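Side-chain contacts in acyl-CoA synthetase (AMP-forming)/AMP-acid ligase II-like protein (Dyadobacter fermentans, PDB 4GS5), which probably activates medium-chain fatty acids or related carboxylic acids with ATP and passes them to coenzyme A, as its AMP-forming ligase relatives do: residues E32-G37 against Q61-A66; H274-G279 against T313-S318; Q244-G247 against N251-N254; I260-I265 against Q294-V299. All coordinates share one frame; numbering follows the deposited sequence.

Contact 1: E32-G37 against Q61-A66; sequences EKWLGG and QLAASA. With EDO (1,2-ethanediol), chain U.
Trp34 pushes the six-membered end of its indole against Leu62, CZ3 lying 3.6 Å from Leu62 CD1 and equally close to Leu62 CB. The leucine methyl comes in at the ring edge, close to the ring plane, and the two side chains run past each other in opposite senses. With CG anti to the backbone N (chi1 -179°), the indole stands straight out of helix 22-36 and spans the gap to helix 59-72, where the nearest CA atoms, those of Trp34 and Leu62, are still 10.0 Å apart. CH2 goes on to Ala63, 4.3 Å from its CB. Arg59 makes a cation-pi contact with the same indole and also hydrogen-bonds Trp34 O, while Phe41 and Met100 add further cover.

One residue back, Lys33 extends fully and gives a hydrogen bond from NZ to O1 of the ethanediol, at 2.9 Å; Glu40 O is a second acceptor for this ammonium. The diol, probably left from crystallisation, also bonds Val42 N.

Between residues 32-37 and 61-66 no hydrogen bond forms: the indole edge meets Leu62 carbons and the backbone N and methyl of Ala63, a matter of shape and burial, and Arg59 adds the polar link between the helices.

Contact 2: H274-G279 against T313-S318; sequences HHLNIG and TAEIRS
His275 and Glu315 supply the polar side of this contact. Glu315 OE2 stands 3.6 Å from His275 ND1, too far for a hydrogen bond, and it approaches the imidazole obliquely. The two side chains cross at about a right angle, yet the ring and carboxylate planes are only 20° apart. Glu315 bends at its second torsion (chi2 78°), which swings the carboxylate toward the histidine. His275 ND1 is covered here and has no hydrogen-bonding partner in the model; the nearby carboxylate would probably favour a protonated imidazole.

The apolar side is slighter: Leu276 CD1 rests 4.3 Å from Glu315 CG, so the glutamate offers its methylene to the leucine and its carboxylate to the histidine.

Asn277, with positive phi, forms a Schellman motif at the end of the first helix. Within the second, Ser318 OG gives a side-chain hydrogen bond to Ala314 O at 3.2 Å, one turn back.

The contact lies at the surface, where the end of helix 262-276 meets helix 306-319. Beneath it, Ile316 packs on Ile269 and Val272, and Ile278 bridges Phe273 and Leu312, while Leu276 also touches Arg311 of the second helix.

Contact 3: Q244-G247 against N251-N254; sequences QWIG and NVIN
This is a small apolar contact across a tight passage of chain, where strand 242-248 gives way to strand 252-255 with only three residues between the segments. No hydrogen bond links the two: each strand pairs with a different neighbour, and what meets between them is aliphatic carbon. Val252 carries one side of it. Its CG1 lies 4.4 Å from Ile246 CG2, the branch methyl of the isoleucine, while the longer arm of Ile246 turns away from Val252. The other valine methyl, CG2, reaches over the backbone of Gly247, 4.5 Å from its CA. With CG1 anti to the backbone N (chi1 -173°), the valine presents one methyl to each of these two residues. Gly247 has no side chain to hold it off, and the nearest CA atoms of the two segments, Gly247 and Val252, come within 6.9 Å.

The backbone of Ile246 and Gly247 is itself irregular. Both residues pair with Leu235 on strand 230-238, forming a classic beta bulge, and Leu235 also touches the side chains of Ile246 and Val252. Trp245 folds back so that Gly247 N sits 3.6 Å above the centre of its ring. At the start of the second segment, Asn251 ND2 hydrogen-bonds Asp263 OD2, tying it to helix 262-276.

The sequence from Gly247 onward resembles the A8 region of adenylate-forming enzymes, and the short link after the bulge is consistent with the hinge between the large N-terminal and small C-terminal domains.

Contact 4: I260-I265 against Q294-V299; sequences IVLDQI and QKLVLV
Residues 260-265 leave a strand and enter a helix almost at once: strand 258-261 ends at Val261, which takes the N-cap position, and Ile265 N closes the first turn with a 3.1 Å bond to Val261 O. Residues 294-299 turn a corner at Gln294 and then run out as strand 295-301. The two backbones make no hydrogen bond to each other. Ile260 pairs instead with Ile253, and Leu296 with Lys327.

Side chains therefore do the joining, and Leu296 does most of it, supplying more than half of the 152 Å² buried between the segments. Its CG is anti to the backbone N (chi1 -180°), which sends both methyls off the sheet toward the helix. CD1 meets Leu262 CD2 at 3.7 Å, the two leucines sliding past each other in opposite directions.

The arrangement is consistent with the small C-terminal domain of such ligases, in which helices pack on a short sheet: here helices 262-276 and 306-319 lie on strands 282-289, 295-301 and 329-332, and Leu296 is a sheet residue pointing into that interface.

Ile265, three residues on from Leu262, meets the other branch. Its CG1 stands 4.1 Å from Leu296 CD2, and its CG2 lies 4.2 Å from Leu296 CD1, so both methyls of the leucine rest against the first turn of the helix. Ile265 also leans on Cys284 of the adjoining strand, while Ile253 of the two-stranded hairpin touches both Ile260 and Leu296.

Along the chain contact 1 comes first, then contact 3; contacts 4 and 2 follow with their segments alternating. Contact 1 joins two helices of the large N-terminal part and lies alone, its centre about 61 Å from that of contact 2 and across the chain's centre from the other three. Contact 3 sits at the passage to the C-terminal part, about 12 Å from contact 4 between centres, and the two are hydrogen-bonded through Asn251 O and Leu262 N. Contacts 4 and 2 use opposite ends of helix 262-276 and meet where Ile316 packs on Leu298. Such a division is consistent with domains that reorient about a hinge, as in related ligases.

Contact 1: E32-G37 against Q61-A66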
# COMPACT_ATOMS: atom_id res chain seq x y z
N GLU A 32 12.37 26.44 7.83
CA GLU A 32 13.35 27.19 8.59
C GLU A 32 14.18 26.22 9.42
O GLU A 32 15.40 26.31 9.45
CB GLU A 32 12.66 28.23 9.47
CG GLU A 32 12.16 29.44 8.69
CD GLU A 32 13.26 30.45 8.36
OE1 GLU A 32 13.63 31.24 9.26
OE2 GLU A 32 13.77 30.44 7.21
N LYS A 33 13.52 25.26 10.06
CA LYS A 33 14.24 24.28 10.88
C LYS A 33 15.16 23.39 10.04
O LYS A 33 16.31 23.12 10.42
CB LYS A 33 13.29 23.44 11.73
CG LYS A 33 14.03 22.56 12.74
CD LYS A 33 13.11 21.68 13.58
CE LYS A 33 13.96 20.79 14.50
NZ LYS A 33 13.18 19.78 15.26
N TRP A 34 14.67 22.92 8.89
CA TRP A 34 15.50 22.11 8.01
C TRP A 34 16.78 22.85 7.62
O TRP A 34 17.89 22.33 7.80
CB TRP A 34 14.74 21.70 6.74
CG TRP A 34 15.56 20.84 5.83
CD1 TRP A 34 16.33 21.25 4.78
CD2 TRP A 34 15.70 19.42 5.89
NE1 TRP A 34 16.94 20.18 4.19
CE2 TRP A 34 16.57 19.04 4.85
CE3 TRP A 34 15.17 18.43 6.73
CZ2 TRP A 34 16.92 17.71 4.63
CZ3 TRP A 34 15.52 17.11 6.50
CH2 TRP A 34 16.38 16.76 5.46
N LEU A 35 16.63 24.06 7.10
CA LEU A 35 17.76 24.88 6.67
C LEU A 35 18.73 25.18 7.81
O LEU A 35 19.94 25.29 7.59
CB LEU A 35 17.26 26.19 6.04
CG LEU A 35 16.33 26.00 4.82
CD1 LEU A 35 15.81 27.34 4.32
CD2 LEU A 35 17.04 25.24 3.70
N GLY A 36 18.21 25.29 9.03
CA GLY A 36 19.02 25.59 10.19
C GLY A 36 20.01 24.49 10.56
O GLY A 36 20.99 24.75 11.26
N GLY A 37 19.75 23.27 10.12
CA GLY A 37 20.70 22.18 10.30
C GLY A 37 20.30 21.09 11.28
O GLY A 37 21.08 20.16 11.52
N GLN A 61 17.66 10.44 7.35
CA GLN A 61 16.53 9.66 6.83
C GLN A 61 15.78 10.44 5.75
O GLN A 61 15.52 9.93 4.67
CB GLN A 61 15.52 9.38 7.95
CG GLN A 61 15.85 8.19 8.80
CD GLN A 61 14.75 7.87 9.79
OE1 GLN A 61 14.65 8.49 10.84
NE2 GLN A 61 13.92 6.89 9.46
N LEU A 62 15.39 11.66 6.10
CA LEU A 62 14.65 12.52 5.20
C LEU A 62 15.46 12.82 3.93
O LEU A 62 14.92 12.80 2.83
CB LEU A 62 14.26 13.82 5.91
CG LEU A 62 13.32 13.61 7.11
CD1 LEU A 62 13.12 14.88 7.93
CD2 LEU A 62 11.97 13.05 6.66
N ALA A 63 16.74 13.11 4.11
CA ALA A 63 17.60 13.44 2.98
C ALA A 63 17.77 12.25 2.02
O ALA A 63 17.79 12.42 0.81
CB ALA A 63 18.98 13.94 3.47
N ALA A 64 17.91 11.06 2.59
CA ALA A 64 18.06 9.85 1.80
C ALA A 64 16.80 9.60 0.99
O ALA A 64 16.86 9.28 -0.20
CB ALA A 64 18.35 8.66 2.70
N SER A 65 15.65 9.79 1.63
CA SER A 65 14.35 9.57 1.00
C SER A 65 14.11 10.52 -0.18
O SER A 65 13.73 10.10 -1.27
CB SER A 65 13.25 9.70 2.05
OG SER A 65 11.98 9.48 1.50
N ALA A 66 14.32 11.81 0.06
CA ALA A 66 14.29 12.83 -0.99
C ALA A 66 15.21 12.50 -2.15
O ALA A 66 14.80 12.59 -3.30
CB ALA A 66 14.67 14.20 -0.41
C1 EDO U . 10.18 19.42 13.43
O1 EDO U . 10.50 18.95 14.75
C2 EDO U . 8.96 20.33 13.50
O2 EDO U . 8.99 21.30 12.47

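Contact 2: H274-G279 against T313-S318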
# COMPACT_ATOMS: atom_id res chain seq x y z
N HIS A 274 -24.44 -22.84 1.51
CA HIS A 274 -25.70 -22.10 1.46
C HIS A 274 -26.68 -22.81 0.53
O HIS A 274 -27.85 -23.00 0.87
CB HIS A 274 -25.47 -20.66 0.99
CG HIS A 274 -26.71 -19.96 0.53
ND1 HIS A 274 -27.14 -20.00 -0.78
CD2 HIS A 274 -27.61 -19.21 1.20
CE1 HIS A 274 -28.26 -19.30 -0.90
NE2 HIS A 274 -28.56 -18.81 0.29
N HIS A 275 -26.19 -23.19 -0.65
CA HIS A 275 -27.00 -23.85 -1.66
C HIS A 275 -27.57 -25.19 -1.18
O HIS A 275 -28.64 -25.60 -1.64
CB HIS A 275 -26.20 -24.06 -2.95
CG HIS A 275 -26.95 -24.77 -4.03
ND1 HIS A 275 -26.68 -26.07 -4.39
CD2 HIS A 275 -27.98 -24.36 -4.81
CE1 HIS A 275 -27.51 -26.43 -5.36
NE2 HIS A 275 -28.30 -25.41 -5.63
N LEU A 276 -26.86 -25.85 -0.28
CA LEU A 276 -27.31 -27.12 0.28
C LEU A 276 -27.95 -26.96 1.66
O LEU A 276 -28.32 -27.95 2.30
CB LEU A 276 -26.17 -28.14 0.34
CG LEU A 276 -25.93 -29.01 -0.89
CD1 LEU A 276 -25.75 -28.16 -2.14
CD2 LEU A 276 -24.73 -29.92 -0.68
N ASN A 277 -28.06 -25.72 2.13
CA ASN A 277 -28.63 -25.44 3.44
C ASN A 277 -27.91 -26.19 4.58
O ASN A 277 -28.55 -26.79 5.45
CB ASN A 277 -30.14 -25.75 3.45
CG ASN A 277 -30.79 -25.42 4.78
OD1 ASN A 277 -31.21 -26.31 5.52
ND2 ASN A 277 -30.86 -24.13 5.11
N ILE A 278 -26.59 -26.14 4.56
CA ILE A 278 -25.79 -26.70 5.63
C ILE A 278 -25.41 -25.59 6.60
O ILE A 278 -24.72 -24.64 6.22
CB ILE A 278 -24.51 -27.34 5.08
CG1 ILE A 278 -24.86 -28.39 4.03
CG2 ILE A 278 -23.69 -27.96 6.20
CD1 ILE A 278 -23.66 -29.11 3.45
N GLY A 279 -25.88 -25.70 7.84
CA GLY A 279 -25.67 -24.67 8.83
C GLY A 279 -24.38 -24.85 9.61
O GLY A 279 -23.97 -23.96 10.35
N THR A 313 -19.48 -33.06 -1.03
CA THR A 313 -18.24 -33.39 -1.72
C THR A 313 -18.39 -33.21 -3.23
O THR A 313 -17.54 -32.59 -3.88
CB THR A 313 -17.81 -34.83 -1.40
OG1 THR A 313 -17.43 -34.92 -0.02
CG2 THR A 313 -16.64 -35.26 -2.28
N ALA A 314 -19.47 -33.76 -3.79
CA ALA A 314 -19.70 -33.70 -5.23
C ALA A 314 -19.93 -32.27 -5.74
O ALA A 314 -19.38 -31.87 -6.76
CB ALA A 314 -20.86 -34.62 -5.64
N GLU A 315 -20.76 -31.52 -5.02
CA GLU A 315 -21.06 -30.14 -5.41
C GLU A 315 -19.80 -29.27 -5.41
O GLU A 315 -19.60 -28.44 -6.31
CB GLU A 315 -22.14 -29.53 -4.51
CG GLU A 315 -22.25 -28.01 -4.58
CD GLU A 315 -23.00 -27.50 -5.80
OE1 GLU A 315 -23.24 -28.31 -6.73
OE2 GLU A 315 -23.34 -26.30 -5.83
N ILE A 316 -18.94 -29.48 -4.41
CA ILE A 316 -17.68 -28.73 -4.32
C ILE A 316 -16.80 -29.05 -5.51
O ILE A 316 -16.27 -28.14 -6.17
CB ILE A 316 -16.92 -29.05 -3.01
CG1 ILE A 316 -17.63 -28.39 -1.82
CG2 ILE A 316 -15.50 -28.52 -3.07
CD1 ILE A 316 -16.91 -28.56 -0.49
N ARG A 317 -16.66 -30.34 -5.81
CA ARG A 317 -15.82 -30.79 -6.90
C ARG A 317 -16.28 -30.27 -8.27
O ARG A 317 -15.49 -30.20 -9.20
CB ARG A 317 -15.75 -32.32 -6.88
CG ARG A 317 -14.75 -32.93 -7.85
CD ARG A 317 -14.42 -34.36 -7.45
NE ARG A 317 -13.86 -35.13 -8.56
CZ ARG A 317 -13.48 -36.40 -8.47
NH1 ARG A 317 -13.60 -37.05 -7.32
NH2 ARG A 317 -12.98 -37.02 -9.54
N SER A 318 -17.56 -29.91 -8.38
CA SER A 318 -18.11 -29.41 -9.64
C SER A 318 -17.92 -27.91 -9.81
O SER A 318 -18.12 -27.37 -10.90
CB SER A 318 -19.61 -29.73 -9.73
OG SER A 318 -19.82 -31.13 -9.85

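Contact 3: Q244-G247 against N251-N254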
# COMPACT_ATOMS: atom_id res chain seq x y z
N GLN A 244 6.31 -8.45 -6.63
CA GLN A 244 4.89 -8.52 -6.79
C GLN A 244 4.30 -8.86 -5.43
O GLN A 244 4.76 -9.78 -4.74
CB GLN A 244 4.51 -9.64 -7.76
CG GLN A 244 3.03 -9.86 -7.82
CD GLN A 244 2.64 -10.95 -8.81
OE1 GLN A 244 3.48 -11.76 -9.24
NE2 GLN A 244 1.36 -10.99 -9.17
N TRP A 245 3.27 -8.12 -5.03
CA TRP A 245 2.60 -8.41 -3.78
C TRP A 245 1.64 -9.59 -4.00
O TRP A 245 0.86 -9.57 -4.94
CB TRP A 245 1.82 -7.19 -3.30
CG TRP A 245 1.08 -7.36 -1.99
CD1 TRP A 245 1.58 -7.13 -0.73
CD2 TRP A 245 -0.28 -7.79 -1.80
NE1 TRP A 245 0.61 -7.38 0.21
CE2 TRP A 245 -0.54 -7.79 -0.42
CE3 TRP A 245 -1.31 -8.15 -2.68
CZ2 TRP A 245 -1.77 -8.14 0.11
CZ3 TRP A 245 -2.55 -8.50 -2.14
CH2 TRP A 245 -2.77 -8.48 -0.76
N ILE A 246 1.72 -10.59 -3.13
CA ILE A 246 0.92 -11.81 -3.25
C ILE A 246 -0.23 -11.83 -2.25
O ILE A 246 -1.34 -12.22 -2.60
CB ILE A 246 1.78 -13.05 -2.98
CG1 ILE A 246 2.91 -13.17 -4.01
CG2 ILE A 246 0.92 -14.31 -2.96
CD1 ILE A 246 2.45 -13.03 -5.45
N GLY A 247 0.05 -11.43 -1.00
CA GLY A 247 -0.96 -11.49 0.05
C GLY A 247 -0.40 -11.44 1.48
O GLY A 247 0.63 -10.81 1.72
N ASN A 251 -2.44 -16.62 5.00
CA ASN A 251 -3.68 -16.73 4.24
C ASN A 251 -3.51 -17.35 2.85
O ASN A 251 -4.48 -17.51 2.10
CB ASN A 251 -4.34 -15.34 4.14
CG ASN A 251 -5.75 -15.41 3.56
OD1 ASN A 251 -6.47 -16.39 3.77
ND2 ASN A 251 -6.14 -14.38 2.83
N VAL A 252 -2.26 -17.69 2.50
CA VAL A 252 -1.96 -18.23 1.17
C VAL A 252 -1.15 -19.51 1.33
O VAL A 252 -0.19 -19.56 2.11
CB VAL A 252 -1.17 -17.23 0.29
CG1 VAL A 252 -1.03 -17.77 -1.12
CG2 VAL A 252 -1.88 -15.86 0.24
N ILE A 253 -1.55 -20.56 0.63
CA ILE A 253 -0.78 -21.79 0.68
C ILE A 253 -0.27 -22.12 -0.72
O ILE A 253 -0.75 -21.57 -1.71
CB ILE A 253 -1.61 -22.99 1.20
CG1 ILE A 253 -2.74 -23.31 0.23
CG2 ILE A 253 -2.15 -22.71 2.61
CD1 ILE A 253 -3.46 -24.59 0.57
N ASN A 254 0.71 -23.02 -0.78
CA ASN A 254 1.24 -23.45 -2.06
C ASN A 254 1.08 -24.95 -2.18
O ASN A 254 1.77 -25.72 -1.52
CB ASN A 254 2.71 -23.05 -2.22
CG ASN A 254 3.26 -23.38 -3.60
OD1 ASN A 254 2.59 -24.03 -4.38
ND2 ASN A 254 4.47 -22.94 -3.88

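Contact 4: I260-I265 against Q294-V299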
# COMPACT_ATOMS: atom_id res chain seq x y z
N ILE A 260 -3.02 -20.79 -3.45
CA ILE A 260 -4.43 -20.75 -3.10
C ILE A 260 -4.66 -19.85 -1.89
O ILE A 260 -4.03 -20.03 -0.84
CB ILE A 260 -4.95 -22.17 -2.76
CG1 ILE A 260 -4.92 -23.05 -4.02
CG2 ILE A 260 -6.38 -22.12 -2.21
CD1 ILE A 260 -5.08 -24.56 -3.66
N VAL A 261 -5.58 -18.90 -2.03
CA VAL A 261 -5.90 -17.96 -0.94
C VAL A 261 -7.02 -18.57 -0.11
O VAL A 261 -8.11 -18.86 -0.63
CB VAL A 261 -6.31 -16.58 -1.50
CG1 VAL A 261 -6.54 -15.58 -0.34
CG2 VAL A 261 -5.26 -16.03 -2.48
N LEU A 262 -6.77 -18.81 1.18
CA LEU A 262 -7.73 -19.57 1.98
C LEU A 262 -9.12 -18.94 2.06
O LEU A 262 -10.13 -19.63 1.88
CB LEU A 262 -7.19 -19.85 3.38
CG LEU A 262 -5.99 -20.81 3.39
CD1 LEU A 262 -5.33 -20.82 4.77
CD2 LEU A 262 -6.39 -22.23 2.95
N ASP A 263 -9.19 -17.64 2.30
CA ASP A 263 -10.49 -17.00 2.46
C ASP A 263 -11.25 -16.96 1.13
O ASP A 263 -12.48 -16.95 1.11
CB ASP A 263 -10.39 -15.61 3.12
CG ASP A 263 -9.90 -14.52 2.17
OD1 ASP A 263 -10.63 -13.52 1.97
OD2 ASP A 263 -8.76 -14.63 1.66
N GLN A 264 -10.52 -16.98 0.01
CA GLN A 264 -11.19 -17.02 -1.29
C GLN A 264 -11.79 -18.38 -1.55
O GLN A 264 -12.92 -18.49 -2.04
CB GLN A 264 -10.23 -16.64 -2.42
CG GLN A 264 -9.84 -15.18 -2.41
CD GLN A 264 -8.95 -14.80 -3.58
OE1 GLN A 264 -8.63 -15.64 -4.44
NE2 GLN A 264 -8.54 -13.54 -3.63
N ILE A 265 -11.05 -19.43 -1.25
CA ILE A 265 -11.61 -20.77 -1.43
C ILE A 265 -12.77 -20.96 -0.45
O ILE A 265 -13.78 -21.59 -0.79
CB ILE A 265 -10.53 -21.89 -1.34
CG1 ILE A 265 -11.13 -23.21 -1.83
CG2 ILE A 265 -9.96 -22.04 0.05
CD1 ILE A 265 -11.39 -23.20 -3.33
N GLN A 294 1.88 -28.18 0.63
CA GLN A 294 0.75 -27.92 1.50
C GLN A 294 -0.52 -28.46 0.83
O GLN A 294 -0.77 -28.21 -0.34
CB GLN A 294 0.64 -26.43 1.78
CG GLN A 294 1.90 -25.87 2.44
CD GLN A 294 1.82 -24.36 2.66
OE1 GLN A 294 1.93 -23.59 1.71
NE2 GLN A 294 1.62 -23.96 3.91
N LYS A 295 -1.30 -29.23 1.58
CA LYS A 295 -2.50 -29.87 1.07
C LYS A 295 -3.72 -29.18 1.65
O LYS A 295 -3.91 -29.14 2.88
CB LYS A 295 -2.52 -31.35 1.46
CG LYS A 295 -3.70 -32.13 0.87
CD LYS A 295 -4.07 -33.38 1.70
CE LYS A 295 -2.89 -34.28 1.97
NZ LYS A 295 -3.30 -35.53 2.69
N LEU A 296 -4.57 -28.65 0.78
CA LEU A 296 -5.77 -27.95 1.20
C LEU A 296 -6.71 -28.99 1.80
O LEU A 296 -6.89 -30.07 1.23
CB LEU A 296 -6.45 -27.30 -0.02
CG LEU A 296 -7.74 -26.52 0.27
CD1 LEU A 296 -7.44 -25.23 1.01
CD2 LEU A 296 -8.46 -26.21 -1.04
N VAL A 297 -7.31 -28.66 2.95
CA VAL A 297 -8.31 -29.52 3.56
C VAL A 297 -9.52 -28.72 4.00
O VAL A 297 -9.48 -27.50 4.01
CB VAL A 297 -7.73 -30.28 4.75
CG1 VAL A 297 -6.56 -31.15 4.28
CG2 VAL A 297 -7.28 -29.28 5.85
N LEU A 298 -10.59 -29.42 4.36
CA LEU A 298 -11.80 -28.77 4.84
C LEU A 298 -12.16 -29.27 6.24
O LEU A 298 -12.16 -30.47 6.50
CB LEU A 298 -12.95 -29.02 3.86
CG LEU A 298 -14.33 -28.47 4.21
CD1 LEU A 298 -14.29 -26.95 4.34
CD2 LEU A 298 -15.33 -28.91 3.15
N VAL A 299 -12.45 -28.33 7.14
CA VAL A 299 -12.82 -28.67 8.51
C VAL A 299 -14.25 -28.20 8.79
O VAL A 299 -14.59 -27.03 8.56
CB VAL A 299 -11.90 -27.99 9.53
CG1 VAL A 299 -12.20 -28.50 10.92
CG2 VAL A 299 -10.43 -28.21 9.17